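Local coordinates for protein carboxypeptidase 1 (Deinococcus radiodurans str. R1, PDB 5GIV) that probably removes amino acids one at a time from the C terminus of peptides, with broad specificity, as a zinc-dependent metallocarboxypeptidase of the M32 family, at residues 113-118 / 132-137; 117-122 / 409-414; 434-439 / 456-461. All blocks are in the same frame, centred on the assembly; numbering follows the deposited sequence.

Contact 1: residues 113-118 / 132-137; sequences GQSYSA and VPYLEK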
# COMPACT_ATOMS: atom_id res chain seq x y z
N GLY A 113 -18.46 -1.48 -12.63
CA GLY A 113 -17.19 -0.80 -12.82
C GLY A 113 -17.28 0.29 -13.87
O GLY A 113 -16.73 1.39 -13.70
N GLN A 114 -18.00 0.01 -14.97
CA GLN A 114 -18.20 1.02 -16.00
C GLN A 114 -19.18 2.09 -15.56
O GLN A 114 -18.99 3.28 -15.86
CB GLN A 114 -18.68 0.36 -17.29
CG GLN A 114 -17.69 -0.61 -17.90
CD GLN A 114 -18.11 -1.11 -19.27
OE1 GLN A 114 -17.28 -1.24 -20.18
NE2 GLN A 114 -19.40 -1.39 -19.43
N SER A 115 -20.24 1.69 -14.84
CA SER A 115 -21.16 2.66 -14.25
C SER A 115 -20.41 3.62 -13.32
O SER A 115 -20.56 4.84 -13.41
CB SER A 115 -22.27 1.93 -13.50
OG SER A 115 -23.14 2.83 -12.85
N TYR A 116 -19.60 3.06 -12.42
CA TYR A 116 -18.86 3.89 -11.48
C TYR A 116 -17.96 4.89 -12.20
O TYR A 116 -17.95 6.08 -11.89
CB TYR A 116 -18.05 3.01 -10.53
CG TYR A 116 -17.11 3.83 -9.68
CD1 TYR A 116 -17.57 4.57 -8.61
CD2 TYR A 116 -15.75 3.88 -9.98
CE1 TYR A 116 -16.72 5.33 -7.84
CE2 TYR A 116 -14.88 4.64 -9.21
CZ TYR A 116 -15.37 5.36 -8.14
OH TYR A 116 -14.52 6.12 -7.38
N SER A 117 -17.18 4.41 -13.18
CA SER A 117 -16.28 5.32 -13.89
C SER A 117 -17.05 6.43 -14.59
O SER A 117 -16.67 7.60 -14.52
CB SER A 117 -15.42 4.54 -14.88
OG SER A 117 -14.51 3.70 -14.18
N ALA A 118 -18.15 6.08 -15.27
CA ALA A 118 -18.97 7.12 -15.90
C ALA A 118 -19.54 8.09 -14.86
O ALA A 118 -19.69 9.29 -15.14
CB ALA A 118 -20.09 6.48 -16.72
N VAL A 132 -28.63 7.38 -16.86
CA VAL A 132 -29.90 6.65 -16.90
C VAL A 132 -29.74 5.24 -17.47
O VAL A 132 -30.19 4.29 -16.83
CB VAL A 132 -30.96 7.47 -17.64
CG1 VAL A 132 -32.18 6.61 -17.92
CG2 VAL A 132 -31.36 8.69 -16.82
N PRO A 133 -29.12 5.05 -18.63
CA PRO A 133 -28.92 3.66 -19.12
C PRO A 133 -28.12 2.78 -18.17
O PRO A 133 -28.46 1.61 -18.01
CB PRO A 133 -28.21 3.86 -20.47
CG PRO A 133 -27.68 5.27 -20.43
CD PRO A 133 -28.66 6.05 -19.61
N TYR A 134 -27.06 3.31 -17.54
CA TYR A 134 -26.32 2.51 -16.56
C TYR A 134 -27.21 2.08 -15.40
O TYR A 134 -27.15 0.93 -14.95
CB TYR A 134 -25.12 3.29 -16.03
CG TYR A 134 -23.98 3.47 -17.00
CD1 TYR A 134 -22.97 2.53 -17.09
CD2 TYR A 134 -23.90 4.59 -17.82
CE1 TYR A 134 -21.91 2.70 -17.96
CE2 TYR A 134 -22.85 4.76 -18.70
CZ TYR A 134 -21.85 3.81 -18.77
OH TYR A 134 -20.80 3.98 -19.64
N LEU A 135 -28.05 2.99 -14.90
CA LEU A 135 -28.92 2.64 -13.79
C LEU A 135 -29.98 1.64 -14.23
O LEU A 135 -30.37 0.76 -13.45
CB LEU A 135 -29.58 3.89 -13.22
CG LEU A 135 -28.71 4.90 -12.45
CD1 LEU A 135 -29.45 6.22 -12.30
CD2 LEU A 135 -28.31 4.34 -11.08
N GLU A 136 -30.46 1.75 -15.47
CA GLU A 136 -31.46 0.80 -15.96
C GLU A 136 -30.88 -0.61 -16.02
O GLU A 136 -31.52 -1.58 -15.59
CB GLU A 136 -31.99 1.26 -17.31
CG GLU A 136 -33.04 2.34 -17.15
CD GLU A 136 -33.46 2.99 -18.46
OE1 GLU A 136 -32.77 2.79 -19.49
OE2 GLU A 136 -34.49 3.70 -18.44
N LYS A 137 -29.66 -0.75 -16.55
CA LYS A 137 -29.03 -2.06 -16.56
C LYS A 137 -28.74 -2.53 -15.14
O LYS A 137 -28.88 -3.72 -14.83
CB LYS A 137 -27.74 -2.03 -17.38
CG LYS A 137 -27.15 -3.41 -17.62
CD LYS A 137 -25.93 -3.39 -18.53
CE LYS A 137 -25.43 -4.82 -18.79
NZ LYS A 137 -24.28 -4.87 -19.74
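Tyr134 lays its phenol ring along Ser115 and Ala118, filling the gap between two antiparallel helices, 102-122 and 128-147, that form a helical hairpin. The short axes pass 10.0 Å apart at 152°, and the closest backbone pair is Ser115 and Tyr134. Packing is tightest at the ring carbon CD1 of Tyr134, 3.4 Å from Ser115 CA; Tyr134 CB meanwhile lies 3.8 Å from Ser115 OG. One turn further along, Ala118 CB makes an off-centre CH-pi contact, 4.2 Å from the Tyr134 ring centroid, and is about equally far from CZ and CE2 at 3.8 Å. With CG anti to the carbonyl carbon (chi1 -72°), the ring leans across to the facing helix. A chi1 of 176° turns Ser115 OG away from its backbone N to bond the carbonyl O of Tyr411, while its CB remains on the tyrosine. The solvent side is looser: of the exposed Gln114 side chain only CB comes near Tyr134 CE1, at 4.0 Å, and the extended chain beyond it leads away from the ring. A glycine in place of Tyr134 would probably open a gap between the helices, leaving Ser115 CA and the Ala118 methyl without their aromatic cover. The carbonyl O of Tyr134 is tied back to the facing helix by His111 NE2. Around this pairing, Met131 and Arg130 of helix 128-147 also pack on Ala118, and Leu135, one residue past the tyrosine, reaches Phe128 and the loop residue Val378.

Contact 2: residues 117-122 / 409-414; sequences SAWTEA and HWYFGP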
# COMPACT_ATOMS: atom_id res chain seq x y z
N SER A 117 -17.18 4.41 -13.18
CA SER A 117 -16.28 5.32 -13.89
C SER A 117 -17.05 6.43 -14.59
O SER A 117 -16.67 7.60 -14.52
CB SER A 117 -15.42 4.54 -14.88
OG SER A 117 -14.51 3.70 -14.18
N ALA A 118 -18.15 6.08 -15.27
CA ALA A 118 -18.97 7.12 -15.90
C ALA A 118 -19.54 8.09 -14.86
O ALA A 118 -19.69 9.29 -15.14
CB ALA A 118 -20.09 6.48 -16.72
N TRP A 119 -19.85 7.60 -13.65
CA TRP A 119 -20.41 8.46 -12.62
C TRP A 119 -19.39 9.48 -12.13
O TRP A 119 -19.74 10.64 -11.85
CB TRP A 119 -20.94 7.62 -11.46
CG TRP A 119 -21.37 8.41 -10.25
CD1 TRP A 119 -22.56 9.05 -10.06
CD2 TRP A 119 -20.60 8.64 -9.07
NE1 TRP A 119 -22.58 9.66 -8.83
CE2 TRP A 119 -21.39 9.42 -8.20
CE3 TRP A 119 -19.32 8.25 -8.65
CZ2 TRP A 119 -20.94 9.82 -6.94
CZ3 TRP A 119 -18.87 8.65 -7.39
CH2 TRP A 119 -19.69 9.43 -6.55
N THR A 120 -18.13 9.07 -11.98
CA THR A 120 -17.10 10.01 -11.52
C THR A 120 -16.97 11.20 -12.45
O THR A 120 -16.49 12.26 -12.02
CB THR A 120 -15.75 9.31 -11.38
OG1 THR A 120 -15.35 8.82 -12.66
CG2 THR A 120 -15.87 8.14 -10.41
N GLU A 121 -17.42 11.08 -13.69
CA GLU A 121 -17.44 12.19 -14.63
C GLU A 121 -18.81 12.85 -14.72
O GLU A 121 -18.90 14.08 -14.80
CB GLU A 121 -17.02 11.73 -16.03
CG GLU A 121 -15.73 10.91 -16.08
CD GLU A 121 -15.40 10.45 -17.50
OE1 GLU A 121 -14.30 9.90 -17.70
OE2 GLU A 121 -16.27 10.59 -18.39
N ALA A 122 -19.88 12.04 -14.68
CA ALA A 122 -21.22 12.58 -14.90
C ALA A 122 -21.70 13.43 -13.72
O ALA A 122 -22.44 14.40 -13.93
CB ALA A 122 -22.21 11.43 -15.15
N HIS A 409 -23.65 4.76 -4.24
CA HIS A 409 -24.09 3.38 -4.02
C HIS A 409 -24.72 2.77 -5.28
O HIS A 409 -24.30 1.71 -5.75
CB HIS A 409 -25.04 3.30 -2.83
CG HIS A 409 -24.44 3.81 -1.55
ND1 HIS A 409 -23.91 5.08 -1.43
CD2 HIS A 409 -24.27 3.21 -0.35
CE1 HIS A 409 -23.45 5.24 -0.20
NE2 HIS A 409 -23.65 4.12 0.47
N TRP A 410 -25.74 3.43 -5.84
CA TRP A 410 -26.45 2.87 -6.99
C TRP A 410 -25.62 2.86 -8.27
O TRP A 410 -26.04 2.26 -9.26
CB TRP A 410 -27.74 3.64 -7.24
CG TRP A 410 -28.70 3.62 -6.09
CD1 TRP A 410 -28.76 2.70 -5.08
CD2 TRP A 410 -29.74 4.57 -5.82
NE1 TRP A 410 -29.77 3.02 -4.20
CE2 TRP A 410 -30.39 4.16 -4.64
CE3 TRP A 410 -30.20 5.72 -6.48
CZ2 TRP A 410 -31.46 4.86 -4.09
CZ3 TRP A 410 -31.26 6.41 -5.94
CH2 TRP A 410 -31.88 5.98 -4.76
N TYR A 411 -24.44 3.49 -8.28
CA TYR A 411 -23.62 3.53 -9.48
C TYR A 411 -22.42 2.59 -9.41
O TYR A 411 -21.80 2.34 -10.44
CB TYR A 411 -23.13 4.96 -9.74
CG TYR A 411 -24.27 5.94 -9.80
CD1 TYR A 411 -25.00 6.13 -10.97
CD2 TYR A 411 -24.64 6.66 -8.67
CE1 TYR A 411 -26.04 7.01 -11.01
CE2 TYR A 411 -25.69 7.55 -8.71
CZ TYR A 411 -26.38 7.72 -9.88
OH TYR A 411 -27.43 8.60 -9.92
N PHE A 412 -22.08 2.09 -8.22
CA PHE A 412 -20.97 1.16 -8.04
C PHE A 412 -21.44 -0.14 -7.40
O PHE A 412 -20.63 -0.89 -6.85
CB PHE A 412 -19.87 1.80 -7.20
CG PHE A 412 -18.54 1.13 -7.33
CD1 PHE A 412 -18.26 0.31 -8.41
CD2 PHE A 412 -17.56 1.32 -6.37
CE1 PHE A 412 -17.03 -0.31 -8.53
CE2 PHE A 412 -16.32 0.71 -6.48
CZ PHE A 412 -16.05 -0.11 -7.56
N GLY A 413 -22.74 -0.41 -7.43
CA GLY A 413 -23.29 -1.59 -6.83
C GLY A 413 -24.77 -1.73 -7.13
O GLY A 413 -25.34 -0.98 -7.92
N PRO A 414 -25.42 -2.70 -6.49
CA PRO A 414 -26.83 -2.94 -6.78
C PRO A 414 -27.70 -1.81 -6.27
O PRO A 414 -27.30 -1.02 -5.41
CB PRO A 414 -27.14 -4.24 -6.03
CG PRO A 414 -25.81 -4.81 -5.63
CD PRO A 414 -24.90 -3.62 -5.48
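The indole of Trp119 and the phenol ring of Tyr411 lie face against face in an offset stack, each covering one side of the other. This aromatic pair joins the last turns of helix 102-122 to the loop between helices 381-393 and 420-439, within the largely helical M32 fold. Only the five-membered part of the indole takes part: its centroid is 4.3 Å from that of Tyr411, with the planes at 17°. The closest pair is Trp119 CD1 and Tyr411 CD2 at 3.5 Å, and CD1 stands over the tyrosine near the rim of its ring. At the root of the pair the two CB atoms, of Trp119 and Tyr411, meet at 3.9 Å, although the side chains cross at about a right angle. For the tryptophan, a chi1 of 172° sets CG opposite the backbone N and sends the indole out toward the loop. The polar ends of both side chains are held by the same loop region: Trp119 NE1 donates to the carbonyl O of Leu405, and Tyr411 OH bonds the carbonyl O of Ala404. The bond from Trp119 NE1, off the side-chain axis, helps set the turn of the indole. The one from Tyr411 OH, on the ring's long axis, holds its far end and leaves its turn to the stacking. Behind the tryptophan, Ala118 O takes both Glu121 N, at 3.2 Å, and Ala122 N, and the hydroxyl of Thr120 turns back on the chain, its OG1 donating to Ser117 O at 2.6 Å from 22° off the carbonyl plane.

Contact 3: residues 434-439 / 456-461; sequences AAAEAA and HGWLRE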
# COMPACT_ATOMS: atom_id res chain seq x y z
N ALA A 434 -26.32 2.37 26.03
CA ALA A 434 -27.07 2.33 27.28
C ALA A 434 -26.80 1.04 28.04
O ALA A 434 -26.73 1.04 29.28
CB ALA A 434 -28.56 2.50 27.01
N ALA A 435 -26.68 -0.08 27.33
CA ALA A 435 -26.31 -1.32 27.99
C ALA A 435 -24.94 -1.20 28.63
O ALA A 435 -24.71 -1.73 29.72
CB ALA A 435 -26.35 -2.48 27.00
N ALA A 436 -24.01 -0.49 27.98
CA ALA A 436 -22.67 -0.30 28.54
C ALA A 436 -22.71 0.56 29.80
O ALA A 436 -21.97 0.30 30.76
CB ALA A 436 -21.74 0.31 27.51
N GLU A 437 -23.55 1.60 29.83
CA GLU A 437 -23.65 2.42 31.03
C GLU A 437 -24.37 1.68 32.15
O GLU A 437 -23.98 1.77 33.32
CB GLU A 437 -24.33 3.75 30.71
CG GLU A 437 -24.91 4.50 31.92
CD GLU A 437 -23.86 5.09 32.89
OE1 GLU A 437 -22.65 5.16 32.54
OE2 GLU A 437 -24.27 5.50 34.01
N ALA A 438 -25.42 0.92 31.81
CA ALA A 438 -26.09 0.10 32.82
C ALA A 438 -25.11 -0.84 33.53
O ALA A 438 -25.20 -1.04 34.74
CB ALA A 438 -27.22 -0.70 32.18
N ALA A 439 -24.16 -1.41 32.78
CA ALA A 439 -23.17 -2.30 33.38
C ALA A 439 -21.98 -1.57 33.98
O ALA A 439 -21.17 -2.22 34.65
CB ALA A 439 -22.66 -3.31 32.35
N HIS A 456 -15.02 0.70 26.24
CA HIS A 456 -14.40 -0.16 25.24
C HIS A 456 -14.35 -1.61 25.71
O HIS A 456 -14.67 -2.53 24.94
CB HIS A 456 -13.01 0.38 24.90
CG HIS A 456 -12.31 -0.38 23.81
ND1 HIS A 456 -11.27 -1.24 24.06
CD2 HIS A 456 -12.52 -0.42 22.48
CE1 HIS A 456 -10.86 -1.78 22.93
NE2 HIS A 456 -11.61 -1.30 21.95
N GLY A 457 -13.99 -1.83 26.97
CA GLY A 457 -13.96 -3.19 27.49
C GLY A 457 -15.32 -3.86 27.40
O GLY A 457 -15.43 -5.01 26.94
N TRP A 458 -16.38 -3.14 27.78
CA TRP A 458 -17.72 -3.70 27.67
C TRP A 458 -18.05 -4.06 26.22
O TRP A 458 -18.55 -5.15 25.93
CB TRP A 458 -18.74 -2.71 28.23
CG TRP A 458 -20.11 -3.31 28.37
CD1 TRP A 458 -20.63 -3.93 29.47
CD2 TRP A 458 -21.13 -3.37 27.36
NE1 TRP A 458 -21.90 -4.37 29.22
CE2 TRP A 458 -22.24 -4.04 27.93
CE3 TRP A 458 -21.22 -2.92 26.04
CZ2 TRP A 458 -23.42 -4.26 27.23
CZ3 TRP A 458 -22.39 -3.14 25.33
CH2 TRP A 458 -23.48 -3.81 25.93
N LEU A 459 -17.77 -3.14 25.29
CA LEU A 459 -18.09 -3.38 23.89
C LEU A 459 -17.26 -4.52 23.33
O LEU A 459 -17.76 -5.34 22.55
CB LEU A 459 -17.87 -2.10 23.08
CG LEU A 459 -18.81 -0.94 23.42
CD1 LEU A 459 -18.31 0.36 22.84
CD2 LEU A 459 -20.21 -1.23 22.90
N ARG A 460 -15.98 -4.60 23.71
CA ARG A 460 -15.16 -5.71 23.24
C ARG A 460 -15.70 -7.04 23.76
O ARG A 460 -15.83 -8.01 23.00
CB ARG A 460 -13.70 -5.51 23.66
CG ARG A 460 -12.76 -6.55 23.09
CD ARG A 460 -11.42 -6.55 23.79
NE ARG A 460 -11.56 -6.72 25.24
CZ ARG A 460 -11.61 -7.90 25.86
NH1 ARG A 460 -11.54 -9.03 25.16
NH2 ARG A 460 -11.75 -7.95 27.18
N GLU A 461 -16.04 -7.11 25.05
CA GLU A 461 -16.50 -8.37 25.62
C GLU A 461 -17.89 -8.77 25.14
O GLU A 461 -18.17 -9.96 24.99
CB GLU A 461 -16.46 -8.31 27.14
CG GLU A 461 -15.05 -8.34 27.69
CD GLU A 461 -15.00 -8.14 29.19
OE1 GLU A 461 -15.96 -7.58 29.78
OE2 GLU A 461 -13.99 -8.59 29.80
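A row of alanines on helix 420-439 makes a small-residue surface for Trp458 of helix 453-464; the two helices cross steeply, with their short axes 9.7 Å apart at 116°. This helix-helix packing rests on one large aromatic side chain set against methyl groups and bare backbone. Ala435 comes first: its CB touches the far end of the six-membered ring, 3.3 Å from Trp458 CH2, and its carbonyl carbon lies above the same ring system, toward the rim. Ala436 follows and sits over the middle of the indole. Its CA is 3.8 Å from the centroid of the five-membered ring of Trp458 and 17° off the normal, a CH-pi contact straight over the face, while its methyl slips to the benzo side, with CB 3.6 Å from Trp458 CE3. Here the backbones are closest. A turn later Ala439, at the exposed end of the contact, brings its CB obliquely to the pyrrole side, 3.4 Å from Trp458 NE1 and 3.6 Å from Trp458 CD1. The three alanines spread along the indole from its benzo end to its nitrogen. So flat an approach is consistent with the small side chains of helix 420-439, and follows from the tryptophan's chi1 of -170°, which swings the indole away from the backbone N and across to the facing helix. Leu459 packs on Gln298, Leu301 and Trp302 of helix 292-306, the helix that also carries the zinc ligand Glu296. Leu459 CD2 lies in the plane of the Trp458 indole, at its edge.

In the fold
From the N terminus, helix 102-122 opens both of the first two contacts. Contact 1 closes first, after a short turn into helix 128-147, making a local hairpin. Contact 2 starts from the same stretch, sharing Ser117 and Ala118 with contact 1, and closes only at 409-414; its long excursion takes in the zinc ligands His266, His270 and Glu296. The two sites touch, with centres about 6 Å apart, uniting helices 102-122 and 128-147 with the late loop. Contact 3 opens afterwards and closes another local loop, between helices 420-439 and 453-464. It lies on the opposite side of the chain's centre, its centre about 39 Å from that of contact 2.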